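Local coordinates for protein NAD(P)H-FMN oxidoreductase (Bacillus subtilis, PDB 5LVA) that binds flavin mononucleotide and probably uses it to carry electrons from NAD(P)H to an acceptor such as a quinone, at residues K77-D80 and H81-Y85; Y122-S125 and E126-P130. All coordinates share one frame; numbering follows the deposited sequence.

Contact 1 (K77-D80 and H81-Y85); sequences KWLD and HVLLY
W78 and V82, one helical turn apart, form the tightly packed side of this last turn of helix 73-82. With CG anti to the backbone N (chi1 -169°), the indole sits beside the carbonyl carbon, where V82 meets its face with both methyls. CG2 lies 3.7 Å from the centroid of the W78 five-membered ring, over the face in a CH-pi contact, while CG1 reaches the six-membered ring, 3.8 Å from W78 CZ2. A beta-branched valine suits the place because its two methyls cover both rings at once. Elsewhere the indole meets F62 edge-to-face, and NE1 donates a hydrogen bond to E50 of helix 47-56, so the polar edge of this buried ring is satisfied. Next to it L79 and L83 run side by side, pointing the same way, with L79 CD2 3.7 Å from L83 CD1; L83 goes on to touch A88 and L96.

The other flank faces solvent: H81 and D80 are exposed and K77 partly so. There K77 meets H81 mainly through CG, 3.8 Å from the centroid of the imidazole and 12° off the ring normal. Lysine fits this exposed flank because its ammonium extends beyond the ring, towards a long, weak ion pair with E43, whereas D80 turns to K76 in a salt bridge.

Three backbone bonds, H81 N to K77 O, V82 N to W78 O and L83 N to L79 O, carry the helix to its end. L83 then leaves helical geometry at the centre of an inverse gamma turn. A water donates to both D80 O, at 2.8 Å, and L83 O, bridging the unwound end. The chemistry thus divides by side: apolar and aromatic groups join this helix to its neighbours, while charged groups and water finish its outer surface.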
# COMPACT_ATOMS: atom_id res chain seq x y z
N LYS A 77 -6.15 -1.24 -11.38
CA LYS A 77 -6.32 -2.43 -12.20
C LYS A 77 -6.20 -3.72 -11.40
O LYS A 77 -6.92 -4.68 -11.63
CB LYS A 77 -5.30 -2.42 -13.33
CG LYS A 77 -5.50 -3.50 -14.35
CD LYS A 77 -4.51 -3.36 -15.46
CE LYS A 77 -4.86 -2.22 -16.37
NZ LYS A 77 -3.92 -2.16 -17.53
N TRP A 78 -5.27 -3.73 -10.45
CA TRP A 78 -5.14 -4.85 -9.54
C TRP A 78 -6.41 -5.13 -8.75
O TRP A 78 -6.85 -6.27 -8.65
CB TRP A 78 -3.98 -4.62 -8.58
CG TRP A 78 -3.58 -5.82 -7.79
CD1 TRP A 78 -2.57 -6.68 -8.08
CD2 TRP A 78 -4.18 -6.29 -6.58
NE1 TRP A 78 -2.50 -7.66 -7.12
CE2 TRP A 78 -3.48 -7.44 -6.19
CE3 TRP A 78 -5.24 -5.85 -5.78
CZ2 TRP A 78 -3.80 -8.16 -5.04
CZ3 TRP A 78 -5.56 -6.56 -4.64
CH2 TRP A 78 -4.84 -7.70 -4.28
N LEU A 79 -7.00 -4.08 -8.17
CA LEU A 79 -8.24 -4.24 -7.42
C LEU A 79 -9.32 -4.79 -8.33
O LEU A 79 -9.98 -5.78 -8.00
CB LEU A 79 -8.69 -2.90 -6.82
CG LEU A 79 -7.70 -2.24 -5.85
CD1 LEU A 79 -8.13 -0.83 -5.54
CD2 LEU A 79 -7.54 -3.04 -4.57
N ASP A 80 -9.49 -4.16 -9.48
CA ASP A 80 -10.54 -4.54 -10.41
C ASP A 80 -10.42 -5.98 -10.84
O ASP A 80 -11.43 -6.69 -10.93
CB ASP A 80 -10.50 -3.64 -11.65
CG ASP A 80 -10.97 -2.24 -11.36
OD1 ASP A 80 -11.39 -1.98 -10.22
OD2 ASP A 80 -10.92 -1.39 -12.27
N HIS A 81 -9.20 -6.41 -11.12
CA HIS A 81 -8.98 -7.70 -11.75
C HIS A 81 -8.82 -8.84 -10.76
O HIS A 81 -9.17 -9.97 -11.07
CB HIS A 81 -7.76 -7.64 -12.66
CG HIS A 81 -7.98 -6.82 -13.89
ND1 HIS A 81 -7.21 -6.96 -15.02
CD2 HIS A 81 -8.88 -5.85 -14.17
CE1 HIS A 81 -7.62 -6.12 -15.94
NE2 HIS A 81 -8.63 -5.43 -15.45
N VAL A 82 -8.31 -8.54 -9.57
CA VAL A 82 -8.03 -9.58 -8.60
C VAL A 82 -9.19 -9.84 -7.64
O VAL A 82 -9.51 -11.00 -7.35
CB VAL A 82 -6.75 -9.26 -7.80
CG1 VAL A 82 -6.49 -10.30 -6.73
CG2 VAL A 82 -5.55 -9.16 -8.74
N LEU A 83 -9.84 -8.79 -7.16
CA LEU A 83 -10.92 -8.93 -6.18
C LEU A 83 -12.26 -9.36 -6.80
O LEU A 83 -13.13 -8.55 -7.04
CB LEU A 83 -11.11 -7.63 -5.41
CG LEU A 83 -9.86 -7.09 -4.72
CD1 LEU A 83 -10.12 -5.71 -4.22
CD2 LEU A 83 -9.43 -7.98 -3.59
N LEU A 84 -12.41 -10.66 -7.02
CA LEU A 84 -13.53 -11.16 -7.81
C LEU A 84 -14.63 -11.83 -6.99
O LEU A 84 -14.41 -12.28 -5.87
CB LEU A 84 -13.02 -12.13 -8.87
CG LEU A 84 -12.04 -11.55 -9.88
CD1 LEU A 84 -11.59 -12.62 -10.83
CD2 LEU A 84 -12.66 -10.42 -10.65
N TYR A 85 -15.82 -11.86 -7.59
CA TYR A 85 -16.98 -12.52 -7.03
C TYR A 85 -16.64 -13.96 -6.71
O TYR A 85 -16.05 -14.64 -7.51
CB TYR A 85 -18.17 -12.45 -7.99
CG TYR A 85 -19.45 -13.01 -7.41
CD1 TYR A 85 -19.69 -14.38 -7.39
CD2 TYR A 85 -20.39 -12.17 -6.84
CE1 TYR A 85 -20.84 -14.89 -6.84
CE2 TYR A 85 -21.54 -12.67 -6.29
CZ TYR A 85 -21.76 -14.03 -6.29
OH TYR A 85 -22.92 -14.52 -5.74
O HOH W 1 -13.41 -6.84 -8.97

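Contact 2 (Y122-S125 and E126-P130); sequences YAIS and ELLRP
E126 folds its carboxylate back over the start of its own helix and meets the backbone of A123. Its CG stands anti to the carbonyl carbon (chi1 -63°) and the chain runs extended beyond it, which carries OE2 to 2.8 Å from A123 N. The N-H comes from above the carboxylate plane, not within it. This is the glutamate half of a capping box; A123, at the N-cap, has only a methyl and cannot supply the reciprocal side-chain bond. Glutamate suits this third helical position, being long enough to reach back to the N-cap. OE1 lies 3.7 Å from Y122 CD1, where ring and carboxylate stand nearly perpendicular, their planes 82° apart.

A123 O accepts two hydrogen bonds, from E126 N above its carbonyl plane and from L127 N in that plane, at 3.3 Å. I124 O receives L128 N at 2.9 Å. The buried side chains of the same pair also pack: the beta-branch of I124 puts CG2, anti to the backbone N, 3.7 Å from L128 CD1, while the side chain also touches V147. Leucine is long enough at L128 for CD1 to reach that methyl while the side chain touches P145 of strand 141-148. Replacing L128 by an alanine would probably open a gap beside I124 CG2 and lose the contact with P145.

L127 turns elsewhere, touching Y69 and Y114, both of which bind FMN. On the exposed side R129 lays one face of its guanidinium over S125 O, which lies 3.4 Å from NH2 in a geometry too poor for a hydrogen bond. The glutamate thus ties the first turn back to the N-cap amide, where its negative charge would probably suit the positive end of the helix dipole.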
# COMPACT_ATOMS: atom_id res chain seq x y z
N TYR A 122 -8.15 18.54 2.80
CA TYR A 122 -8.69 17.30 3.34
C TYR A 122 -7.61 16.45 4.02
O TYR A 122 -6.49 16.36 3.54
CB TYR A 122 -9.38 16.51 2.22
CG TYR A 122 -10.26 17.37 1.32
CD1 TYR A 122 -11.46 17.92 1.78
CD2 TYR A 122 -9.89 17.64 0.02
CE1 TYR A 122 -12.26 18.70 0.97
CE2 TYR A 122 -10.68 18.42 -0.81
CZ TYR A 122 -11.86 18.95 -0.33
OH TYR A 122 -12.64 19.73 -1.15
N ALA A 123 -7.95 15.83 5.14
CA ALA A 123 -7.02 14.91 5.80
C ALA A 123 -6.78 13.68 4.94
O ALA A 123 -7.64 13.30 4.14
CB ALA A 123 -7.56 14.51 7.17
N ILE A 124 -5.63 13.04 5.12
CA ILE A 124 -5.29 11.86 4.33
C ILE A 124 -6.32 10.73 4.50
O ILE A 124 -6.64 10.02 3.54
CB ILE A 124 -3.86 11.36 4.68
CG1 ILE A 124 -2.85 12.06 3.79
CG2 ILE A 124 -3.70 9.88 4.47
CD1 ILE A 124 -2.87 11.56 2.37
N SER A 125 -6.86 10.60 5.71
CA SER A 125 -7.95 9.66 5.99
C SER A 125 -9.15 9.85 5.10
O SER A 125 -9.85 8.90 4.80
CB SER A 125 -8.41 9.80 7.44
OG SER A 125 -7.40 9.42 8.33
N GLU A 126 -9.40 11.09 4.69
CA GLU A 126 -10.48 11.38 3.77
C GLU A 126 -10.13 10.95 2.35
O GLU A 126 -10.94 10.38 1.65
CB GLU A 126 -10.82 12.87 3.79
CG GLU A 126 -11.33 13.40 5.12
CD GLU A 126 -11.47 14.90 5.11
OE1 GLU A 126 -12.33 15.41 4.36
OE2 GLU A 126 -10.70 15.59 5.82
N LEU A 127 -8.91 11.25 1.93
CA LEU A 127 -8.49 10.97 0.57
C LEU A 127 -8.36 9.47 0.31
O LEU A 127 -8.64 9.00 -0.78
CB LEU A 127 -7.19 11.70 0.29
CG LEU A 127 -7.37 13.22 0.25
CD1 LEU A 127 -6.05 13.95 0.04
CD2 LEU A 127 -8.35 13.63 -0.84
N LEU A 128 -7.96 8.72 1.32
CA LEU A 128 -7.79 7.29 1.14
C LEU A 128 -9.07 6.50 1.30
O LEU A 128 -9.04 5.27 1.38
CB LEU A 128 -6.75 6.76 2.12
CG LEU A 128 -5.30 7.20 1.94
CD1 LEU A 128 -4.39 6.54 2.96
CD2 LEU A 128 -4.83 6.89 0.53
N ARG A 129 -10.21 7.17 1.34
CA ARG A 129 -11.45 6.46 1.64
C ARG A 129 -11.84 5.38 0.64
O ARG A 129 -12.42 4.38 1.05
CB ARG A 129 -12.62 7.43 1.79
CG ARG A 129 -13.61 6.92 2.82
CD ARG A 129 -14.42 7.98 3.42
NE ARG A 129 -13.79 8.86 4.39
CZ ARG A 129 -13.34 8.50 5.58
NH1 ARG A 129 -13.31 7.23 5.93
NH2 ARG A 129 -12.84 9.41 6.40
N PRO A 130 -11.55 5.57 -0.66
CA PRO A 130 -11.83 4.43 -1.55
C PRO A 130 -11.16 3.13 -1.10
O PRO A 130 -11.76 2.07 -1.23
CB PRO A 130 -11.27 4.89 -2.89
CG PRO A 130 -11.43 6.34 -2.86
CD PRO A 130 -11.19 6.76 -1.44

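Contacts 1 and 2 follow one another along the chain, their centres 21 Å apart and their nearest atoms about 6 Å apart without touching. Both lie within the flavodoxin-like fold. Contact 1 ends helix 73-82, which lies in the crossover between parallel strands 59-65 and 100-106, while contact 2 covers helix 124-127 and the start of helix 129-138, which leads to strand 141-148 at one edge of the sheet. They differ in their relation to the flavin: contact 1 lies away from the annotated sites, whereas the side chain of L127 in contact 2 comes to about 7 Å from the bound FMN and about 4 Å from those of Y69 and Y114. Y69 sits in the loop that precedes helix 73-82.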